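Local coordinates for secreted protein (PDB 5M6Q) that acts as a microbial transglutaminase, probably joining the side-chain carboxamides of protein glutamines to primary amines, at residues 32-35 and 36-39; 15-18 and 19-22; 177-180 and 181-184; 190-193 and 194-197. All coordinates share one frame; numbering follows the deposited sequence.

Three of the four contacts lie about 19 to 20 Å, centre to centre, from the middle of the chain; contact 3 lies nearer, at about 12 Å. Contacts 1 and 4 are surface features, whereas contacts 2 and 3 are partly buried. Contacts 1 and 2 are starts of consecutive helices, 35-41 and 18-28, which meet where Met33 and Arg38 pack on Val22. Contact 2 also includes the outermost strand 13-17, paired with strand 196-200, which contact 4 leads into. Contact 3 turns between two strands of the same sheet. The chemistry differs accordingly: a capping box in contact 1, salt bridges in contact 2, in contact 3 a carboxylate that holds two backbone amides of a turn, in contact 4 one that holds a single amide.

Contact 1 (32-35 and 36-39); sequences EMTE and DERE
Between Thr34 and Glu37 the chain passes from loop into helix 35-41, and helical backbone bonds run from Arg38 N to Thr34 O (2.9 Å) and from Glu39 N to Glu35 O (2.9 Å). Thr34 stands just before the helix and turns its hydroxyl back on it: OG1 accepts from Glu37 N at 3.0 Å. In the other direction, Glu37 OE1 takes the Thr34 N-H at 2.9 Å in an almost straight bond (171°) on its anti lone pair, the one away from OE2. An extended chain beyond CG (chi2 176°) carries the carboxylate back to that amide, while OE2 is engaged by Arg31 in a salt bridge. On the way, Glu37 CB lies 3.5 Å from Met33 CG. Met33 runs extended as far as SD, which lies 4.0 Å from Arg38 CG, and bends only beyond the sulfur; its side chain also touches Trp25 of helix 18-28. Glu35 and Arg38 hold their carboxylate and guanidinium planes nearly parallel, 5° apart, but OE2 is 4.4 Å from NE and well out of the guanidinium plane, so the attraction is probably one of charge alone. An alanine in place of Glu37 would probably leave the Thr34 amide and the Arg31 guanidinium without their carboxylate mate. With side chain and backbone exchanging bonds in both directions, Thr34 and Glu37 form a capping box, a classic way of starting a helix.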
# COMPACT_ATOMS: atom_id res chain seq x y z
N GLU A 32 -12.68 -16.86 -8.29
CA GLU A 32 -12.53 -16.16 -9.54
C GLU A 32 -12.44 -14.66 -9.29
O GLU A 32 -13.09 -14.12 -8.39
CB GLU A 32 -13.69 -16.50 -10.46
CG GLU A 32 -13.60 -15.95 -11.87
CD GLU A 32 -14.42 -16.78 -12.84
OE1 GLU A 32 -14.37 -18.03 -12.73
OE2 GLU A 32 -15.12 -16.20 -13.69
N MET A 33 -11.60 -13.99 -10.08
CA MET A 33 -11.50 -12.55 -10.02
C MET A 33 -12.68 -11.98 -10.80
O MET A 33 -12.94 -12.40 -11.92
CB MET A 33 -10.15 -12.08 -10.58
CG MET A 33 -9.84 -10.61 -10.33
SD MET A 33 -8.26 -10.02 -11.00
CE MET A 33 -7.07 -10.61 -9.79
N THR A 34 -13.39 -11.02 -10.20
CA THR A 34 -14.59 -10.45 -10.80
C THR A 34 -14.27 -9.44 -11.89
O THR A 34 -13.10 -9.09 -12.12
CB THR A 34 -15.47 -9.73 -9.76
OG1 THR A 34 -14.89 -8.46 -9.45
CG2 THR A 34 -15.60 -10.55 -8.48
N GLU A 35 -15.32 -8.94 -12.54
CA GLU A 35 -15.13 -7.99 -13.61
C GLU A 35 -14.69 -6.65 -13.07
O GLU A 35 -13.79 -6.02 -13.63
CB GLU A 35 -16.41 -7.84 -14.44
CG GLU A 35 -16.67 -9.03 -15.36
CD GLU A 35 -15.41 -9.48 -16.11
OE1 GLU A 35 -14.71 -8.62 -16.69
OE2 GLU A 35 -15.11 -10.70 -16.10
N ASP A 36 -15.31 -6.21 -11.97
CA ASP A 36 -14.85 -5.00 -11.28
C ASP A 36 -13.38 -5.13 -10.87
O ASP A 36 -12.61 -4.16 -10.95
CB ASP A 36 -15.71 -4.71 -10.04
CG ASP A 36 -17.09 -4.16 -10.38
OD1 ASP A 36 -17.37 -3.93 -11.58
OD2 ASP A 36 -17.90 -3.93 -9.45
N GLU A 37 -12.97 -6.32 -10.43
CA GLU A 37 -11.60 -6.48 -9.97
C GLU A 37 -10.62 -6.44 -11.14
O GLU A 37 -9.59 -5.76 -11.07
CB GLU A 37 -11.44 -7.77 -9.17
CG GLU A 37 -12.09 -7.70 -7.79
CD GLU A 37 -12.03 -9.03 -7.04
OE1 GLU A 37 -12.21 -10.11 -7.66
OE2 GLU A 37 -11.79 -8.98 -5.81
N ARG A 38 -10.97 -7.12 -12.23
CA ARG A 38 -10.16 -7.09 -13.44
C ARG A 38 -10.04 -5.68 -13.98
O ARG A 38 -8.98 -5.28 -14.45
CB ARG A 38 -10.74 -8.00 -14.52
CG ARG A 38 -10.39 -9.45 -14.34
CD ARG A 38 -11.16 -10.29 -15.35
NE ARG A 38 -11.00 -11.72 -15.09
CZ ARG A 38 -10.01 -12.46 -15.58
NH1 ARG A 38 -9.09 -11.90 -16.37
NH2 ARG A 38 -9.95 -13.75 -15.29
N GLU A 39 -11.11 -4.92 -13.90
CA GLU A 39 -11.08 -3.54 -14.36
C GLU A 39 -10.16 -2.67 -13.49
O GLU A 39 -9.50 -1.75 -13.98
CB GLU A 39 -12.50 -2.97 -14.38
CG GLU A 39 -12.63 -1.59 -14.99
CD GLU A 39 -14.09 -1.20 -15.23
OE1 GLU A 39 -14.97 -2.07 -15.03
OE2 GLU A 39 -14.34 -0.04 -15.61

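Contact 2 (15-18 and 19-22); sequences TWRV and EDYV
A salt-bridge network of Arg17, Glu19 and Asp20 marks the place where strand 13-17 gives way to helix 18-28, with Arg17 at the N-cap position. The guanidinium divides its two terminal nitrogens between the acids. NH1 meets both oxygens of Asp20, with OD1 at 2.9 Å in the guanidinium plane and OD2 reached by a nearly straight bond (172°) that arrives from above the carboxylate plane. NH2 turns to Glu19 OE1 at 2.8 Å, a more bent approach tilted out of the guanidinium plane. Arg17 CD lies 3.2 Å from Asp20 OD2, and the bend beyond it (chi3 78°) turns the guanidinium toward the two acids. That same oxygen also accepts from a water, which in turn takes the Arg17 backbone N-H at 2.9 Å. In the backbone, Tyr21 N bonds to Arg17 O. Apart from the charges, Trp16 CB rests 4.2 Å from Tyr21 CB, and both rings meet Trp186 on strand 184-188, one strand beyond the neighbouring 196-200. Val18 CG1 touches Val22 CG2 one turn along. Two acids in the first turn probably suit the positive end of the helix dipole, and Arg17 is likely to offset their mutual repulsion while tying strand to helix.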
# COMPACT_ATOMS: atom_id res chain seq x y z
N THR A 15 8.91 -11.20 -13.78
CA THR A 15 7.83 -10.58 -14.54
C THR A 15 6.67 -11.55 -14.80
O THR A 15 6.87 -12.75 -14.99
CB THR A 15 8.31 -10.03 -15.89
OG1 THR A 15 8.87 -11.07 -16.68
CG2 THR A 15 9.37 -8.96 -15.69
N TRP A 16 5.46 -11.01 -14.78
CA TRP A 16 4.24 -11.79 -14.92
C TRP A 16 3.36 -11.27 -16.04
O TRP A 16 3.07 -10.07 -16.08
CB TRP A 16 3.45 -11.77 -13.61
CG TRP A 16 4.11 -12.50 -12.50
CD1 TRP A 16 5.16 -12.08 -11.75
CD2 TRP A 16 3.74 -13.78 -11.99
NE1 TRP A 16 5.47 -13.01 -10.79
CE2 TRP A 16 4.62 -14.08 -10.93
CE3 TRP A 16 2.75 -14.71 -12.33
CZ2 TRP A 16 4.54 -15.25 -10.22
CZ3 TRP A 16 2.67 -15.88 -11.61
CH2 TRP A 16 3.56 -16.15 -10.56
N ARG A 17 2.95 -12.14 -16.96
CA ARG A 17 1.81 -11.82 -17.81
C ARG A 17 0.65 -11.58 -16.88
O ARG A 17 0.50 -12.29 -15.90
CB ARG A 17 1.45 -12.95 -18.77
CG ARG A 17 2.44 -13.22 -19.84
CD ARG A 17 2.20 -14.60 -20.42
NE ARG A 17 1.09 -14.65 -21.35
CZ ARG A 17 0.04 -15.46 -21.23
NH1 ARG A 17 -0.08 -16.30 -20.20
NH2 ARG A 17 -0.91 -15.44 -22.15
N VAL A 18 -0.18 -10.59 -17.20
CA VAL A 18 -1.35 -10.33 -16.38
C VAL A 18 -2.18 -11.60 -16.25
O VAL A 18 -2.54 -11.98 -15.14
CB VAL A 18 -2.18 -9.18 -16.94
CG1 VAL A 18 -3.47 -9.04 -16.14
CG2 VAL A 18 -1.37 -7.88 -16.91
N GLU A 19 -2.45 -12.27 -17.37
CA GLU A 19 -3.22 -13.52 -17.34
C GLU A 19 -2.62 -14.54 -16.38
O GLU A 19 -3.35 -15.25 -15.69
CB GLU A 19 -3.34 -14.14 -18.75
CG GLU A 19 -4.38 -15.27 -18.83
CD GLU A 19 -4.31 -16.12 -20.12
OE1 GLU A 19 -3.43 -15.87 -20.98
OE2 GLU A 19 -5.14 -17.05 -20.26
N ASP A 20 -1.30 -14.64 -16.32
CA ASP A 20 -0.68 -15.62 -15.42
C ASP A 20 -0.78 -15.17 -13.96
O ASP A 20 -0.96 -15.98 -13.07
CB ASP A 20 0.77 -15.87 -15.81
CG ASP A 20 0.92 -16.59 -17.15
OD1 ASP A 20 -0.00 -17.35 -17.55
OD2 ASP A 20 1.96 -16.41 -17.80
N TYR A 21 -0.67 -13.87 -13.73
CA TYR A 21 -0.85 -13.33 -12.38
C TYR A 21 -2.27 -13.58 -11.87
O TYR A 21 -2.48 -13.95 -10.71
CB TYR A 21 -0.53 -11.84 -12.35
CG TYR A 21 -0.81 -11.22 -11.01
CD1 TYR A 21 -0.03 -11.53 -9.90
CD2 TYR A 21 -1.87 -10.34 -10.84
CE1 TYR A 21 -0.29 -10.96 -8.66
CE2 TYR A 21 -2.13 -9.77 -9.63
CZ TYR A 21 -1.35 -10.08 -8.54
OH TYR A 21 -1.66 -9.51 -7.33
N VAL A 22 -3.25 -13.37 -12.73
CA VAL A 22 -4.65 -13.55 -12.34
C VAL A 22 -4.90 -14.99 -11.92
O VAL A 22 -5.49 -15.24 -10.87
CB VAL A 22 -5.61 -13.10 -13.45
CG1 VAL A 22 -7.03 -13.49 -13.11
CG2 VAL A 22 -5.52 -11.61 -13.63
O HOH W 1 3.89 -14.87 -16.67

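Contact 3 (177-180 and 181-184); sequences WFDQ and DTNT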
# COMPACT_ATOMS: atom_id res chain seq x y z
N TRP A 177 2.64 -3.75 -3.57
CA TRP A 177 1.94 -4.52 -2.57
C TRP A 177 2.91 -5.42 -1.84
O TRP A 177 3.67 -6.17 -2.46
CB TRP A 177 0.85 -5.36 -3.22
CG TRP A 177 0.22 -6.29 -2.24
CD1 TRP A 177 0.54 -7.60 -2.02
CD2 TRP A 177 -0.82 -5.97 -1.32
NE1 TRP A 177 -0.25 -8.11 -1.02
CE2 TRP A 177 -1.10 -7.14 -0.58
CE3 TRP A 177 -1.56 -4.82 -1.07
CZ2 TRP A 177 -2.08 -7.18 0.39
CZ3 TRP A 177 -2.55 -4.87 -0.09
CH2 TRP A 177 -2.80 -6.05 0.62
N PHE A 178 2.91 -5.34 -0.51
CA PHE A 178 3.84 -6.14 0.28
C PHE A 178 3.33 -7.57 0.48
O PHE A 178 2.39 -7.80 1.23
CB PHE A 178 4.07 -5.50 1.66
CG PHE A 178 5.25 -6.05 2.40
CD1 PHE A 178 6.18 -6.89 1.76
CD2 PHE A 178 5.46 -5.71 3.73
CE1 PHE A 178 7.29 -7.38 2.44
CE2 PHE A 178 6.57 -6.20 4.43
CZ PHE A 178 7.49 -7.03 3.77
N ASP A 179 3.98 -8.51 -0.19
CA ASP A 179 3.66 -9.93 -0.03
C ASP A 179 4.56 -10.47 1.07
O ASP A 179 5.74 -10.72 0.85
CB ASP A 179 3.87 -10.67 -1.35
CG ASP A 179 3.72 -12.20 -1.24
OD1 ASP A 179 3.75 -12.79 -0.14
OD2 ASP A 179 3.60 -12.83 -2.31
N GLN A 180 3.99 -10.65 2.25
CA GLN A 180 4.79 -11.00 3.41
C GLN A 180 4.96 -12.52 3.55
O GLN A 180 5.61 -12.98 4.48
CB GLN A 180 4.16 -10.40 4.67
CG GLN A 180 4.31 -8.87 4.65
CD GLN A 180 3.50 -8.16 5.73
OE1 GLN A 180 2.32 -7.88 5.55
NE2 GLN A 180 4.16 -7.80 6.82
N ASP A 181 4.42 -13.29 2.61
CA ASP A 181 4.74 -14.71 2.55
C ASP A 181 6.15 -14.88 1.97
O ASP A 181 6.95 -15.66 2.50
CB ASP A 181 3.73 -15.48 1.71
CG ASP A 181 2.36 -15.52 2.33
OD1 ASP A 181 2.27 -15.47 3.58
OD2 ASP A 181 1.37 -15.61 1.57
N THR A 182 6.44 -14.15 0.91
CA THR A 182 7.71 -14.32 0.22
C THR A 182 8.63 -13.13 0.36
O THR A 182 9.73 -13.14 -0.18
CB THR A 182 7.52 -14.58 -1.29
OG1 THR A 182 6.81 -13.49 -1.89
CG2 THR A 182 6.77 -15.88 -1.52
N ASN A 183 8.19 -12.09 1.06
CA ASN A 183 8.99 -10.88 1.22
C ASN A 183 9.28 -10.23 -0.13
O ASN A 183 10.41 -9.83 -0.40
CB ASN A 183 10.30 -11.19 1.95
CG ASN A 183 10.96 -9.96 2.50
OD1 ASN A 183 10.29 -9.06 3.02
ND2 ASN A 183 12.29 -9.88 2.36
N THR A 184 8.27 -10.15 -0.99
CA THR A 184 8.41 -9.46 -2.27
C THR A 184 7.37 -8.37 -2.41
O THR A 184 6.40 -8.31 -1.65
CB THR A 184 8.28 -10.41 -3.48
OG1 THR A 184 7.05 -11.14 -3.39
CG2 THR A 184 9.45 -11.39 -3.51
O HOH W 2 1.44 -15.01 -1.35
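Asp179 pairs with Thr184 across the turn between strands 174-179 and 184-188, and its side chain lies alongside that of Thr184, pointing the same way. At its root, CB packs 3.5 Å from Thr184 O, the carbonyl that also accepts from Asp179 N. With CG anti to the backbone N (chi1 173°), the carboxylate reaches into the turn. There OD1 takes two backbone N-H groups: Asp181 N at 2.9 Å, nearly in line with the C-O bond and closing an Asx turn, and Thr182 N at 3.2 Å, from well above the carboxylate plane. The other oxygen, OD2, accepts from Trp186 NE1 and from a water that also donates to Asp181 OD2. Beside it, the hydroxyls of Thr182 and Thr184 are hydrogen-bonded to each other at 2.8 Å. Asn183 and Thr184 both face Asp179 in a G1 beta bulge, Asn183 taking the left-handed conformation (phi 61°) and resting OD1 at the edge of the Phe178 ring, 3.5 Å from CE1. Over a face of that ring lies Gln180 CG. An alanine at Asp179 would probably leave the amides of Asp181 and Thr182 without their acceptor and set the turn free to shift. Several donors converging on one carboxylate would probably favour its charged form, despite the nearby acid of Asp181.

Contact 4 (190-193 and 194-197); sequences HEEP and RMVV
Glu192 and Met195 cross at about a right angle, with the carboxylate of the first set over the root of the second. Glu192 bends at chi2 (-72°), which curls its carboxylate back along the chain until OE1 accepts from Met195 N at 3.2 Å. The donor stands above the carboxylate plane, although the N-H itself aims fairly straight at the oxygen (162°). A water strengthens the clasp, donating to Glu192 OE1 at 2.8 Å and to Met195 O. Met195 is fully extended, and its CB and CG both pack on His190 O, CG at 3.3 Å; this carbonyl oxygen is buried here without a polar partner. Outside the two segments, Glu192 and Met195 both touch Val18 at the start of helix 18-28. The whole forms the connection between antiparallel neighbours, strands 184-188 and 196-200, and it turns through a cis peptide bond before Pro193 followed by a left-handed Arg194 (phi 57°). Asn189, just before His190, ties the two ends together, its side chain bonding to Arg194 O and Val196 N. In His190, CG sits in the position flanked by both backbone N and carbonyl carbon, and from there ND1 donates to Glu191 O at 2.8 Å, an acceptor lying in the ring plane. Ring atom CE1 comes 3.4 Å from Arg194 O at an oblique angle, while Pro193 O lies at the ring's edge.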
# COMPACT_ATOMS: atom_id res chain seq x y z
N HIS A 190 2.40 -0.08 -16.02
CA HIS A 190 1.41 0.95 -16.31
C HIS A 190 0.08 0.26 -16.57
O HIS A 190 -0.01 -0.98 -16.55
CB HIS A 190 1.84 1.83 -17.52
CG HIS A 190 2.20 1.05 -18.75
ND1 HIS A 190 1.27 0.33 -19.47
CD2 HIS A 190 3.38 0.86 -19.38
CE1 HIS A 190 1.87 -0.26 -20.49
NE2 HIS A 190 3.15 0.05 -20.46
N GLU A 191 -0.96 1.05 -16.81
CA GLU A 191 -2.28 0.53 -17.11
C GLU A 191 -2.34 -0.24 -18.42
O GLU A 191 -1.49 -0.06 -19.29
CB GLU A 191 -3.30 1.67 -17.13
CG GLU A 191 -3.08 2.71 -18.24
CD GLU A 191 -1.82 3.57 -18.02
OE1 GLU A 191 -1.23 3.55 -16.90
OE2 GLU A 191 -1.43 4.28 -18.98
N GLU A 192 -3.35 -1.10 -18.57
CA GLU A 192 -3.63 -1.77 -19.83
C GLU A 192 -3.84 -0.75 -20.95
O GLU A 192 -4.27 0.37 -20.70
CB GLU A 192 -4.86 -2.67 -19.70
CG GLU A 192 -4.67 -3.91 -18.83
CD GLU A 192 -3.78 -4.98 -19.47
OE1 GLU A 192 -2.97 -4.65 -20.36
OE2 GLU A 192 -3.89 -6.16 -19.07
N PRO A 193 -3.49 -1.13 -22.20
CA PRO A 193 -2.90 -2.42 -22.58
C PRO A 193 -1.39 -2.54 -22.30
O PRO A 193 -0.76 -1.58 -21.86
CB PRO A 193 -3.18 -2.49 -24.09
CG PRO A 193 -3.23 -1.07 -24.53
CD PRO A 193 -3.76 -0.26 -23.36
N ARG A 194 -0.84 -3.73 -22.55
CA ARG A 194 0.57 -4.09 -22.35
C ARG A 194 1.06 -3.89 -20.91
O ARG A 194 2.23 -3.64 -20.66
CB ARG A 194 1.45 -3.32 -23.31
CG ARG A 194 1.22 -3.77 -24.75
CD ARG A 194 1.85 -2.82 -25.70
NE ARG A 194 1.63 -3.23 -27.08
CZ ARG A 194 2.16 -2.59 -28.12
NH1 ARG A 194 2.93 -1.53 -27.91
NH2 ARG A 194 1.92 -3.01 -29.35
N MET A 195 0.13 -3.99 -19.97
CA MET A 195 0.49 -4.03 -18.57
C MET A 195 1.28 -5.31 -18.29
O MET A 195 0.94 -6.36 -18.81
CB MET A 195 -0.76 -3.96 -17.70
CG MET A 195 -0.52 -4.23 -16.23
SD MET A 195 -2.04 -3.93 -15.30
CE MET A 195 -1.58 -4.55 -13.66
N VAL A 196 2.33 -5.18 -17.49
CA VAL A 196 3.10 -6.32 -16.99
C VAL A 196 3.16 -6.20 -15.49
O VAL A 196 3.45 -5.12 -14.99
CB VAL A 196 4.53 -6.36 -17.58
CG1 VAL A 196 5.31 -7.55 -17.01
CG2 VAL A 196 4.49 -6.38 -19.10
N VAL A 197 2.92 -7.30 -14.78
CA VAL A 197 3.04 -7.34 -13.32
C VAL A 197 4.46 -7.71 -12.91
O VAL A 197 5.11 -8.56 -13.54
CB VAL A 197 1.99 -8.30 -12.73
CG1 VAL A 197 2.32 -8.71 -11.29
CG2 VAL A 197 0.64 -7.63 -12.77
O HOH W 3 -1.33 -6.88 -20.82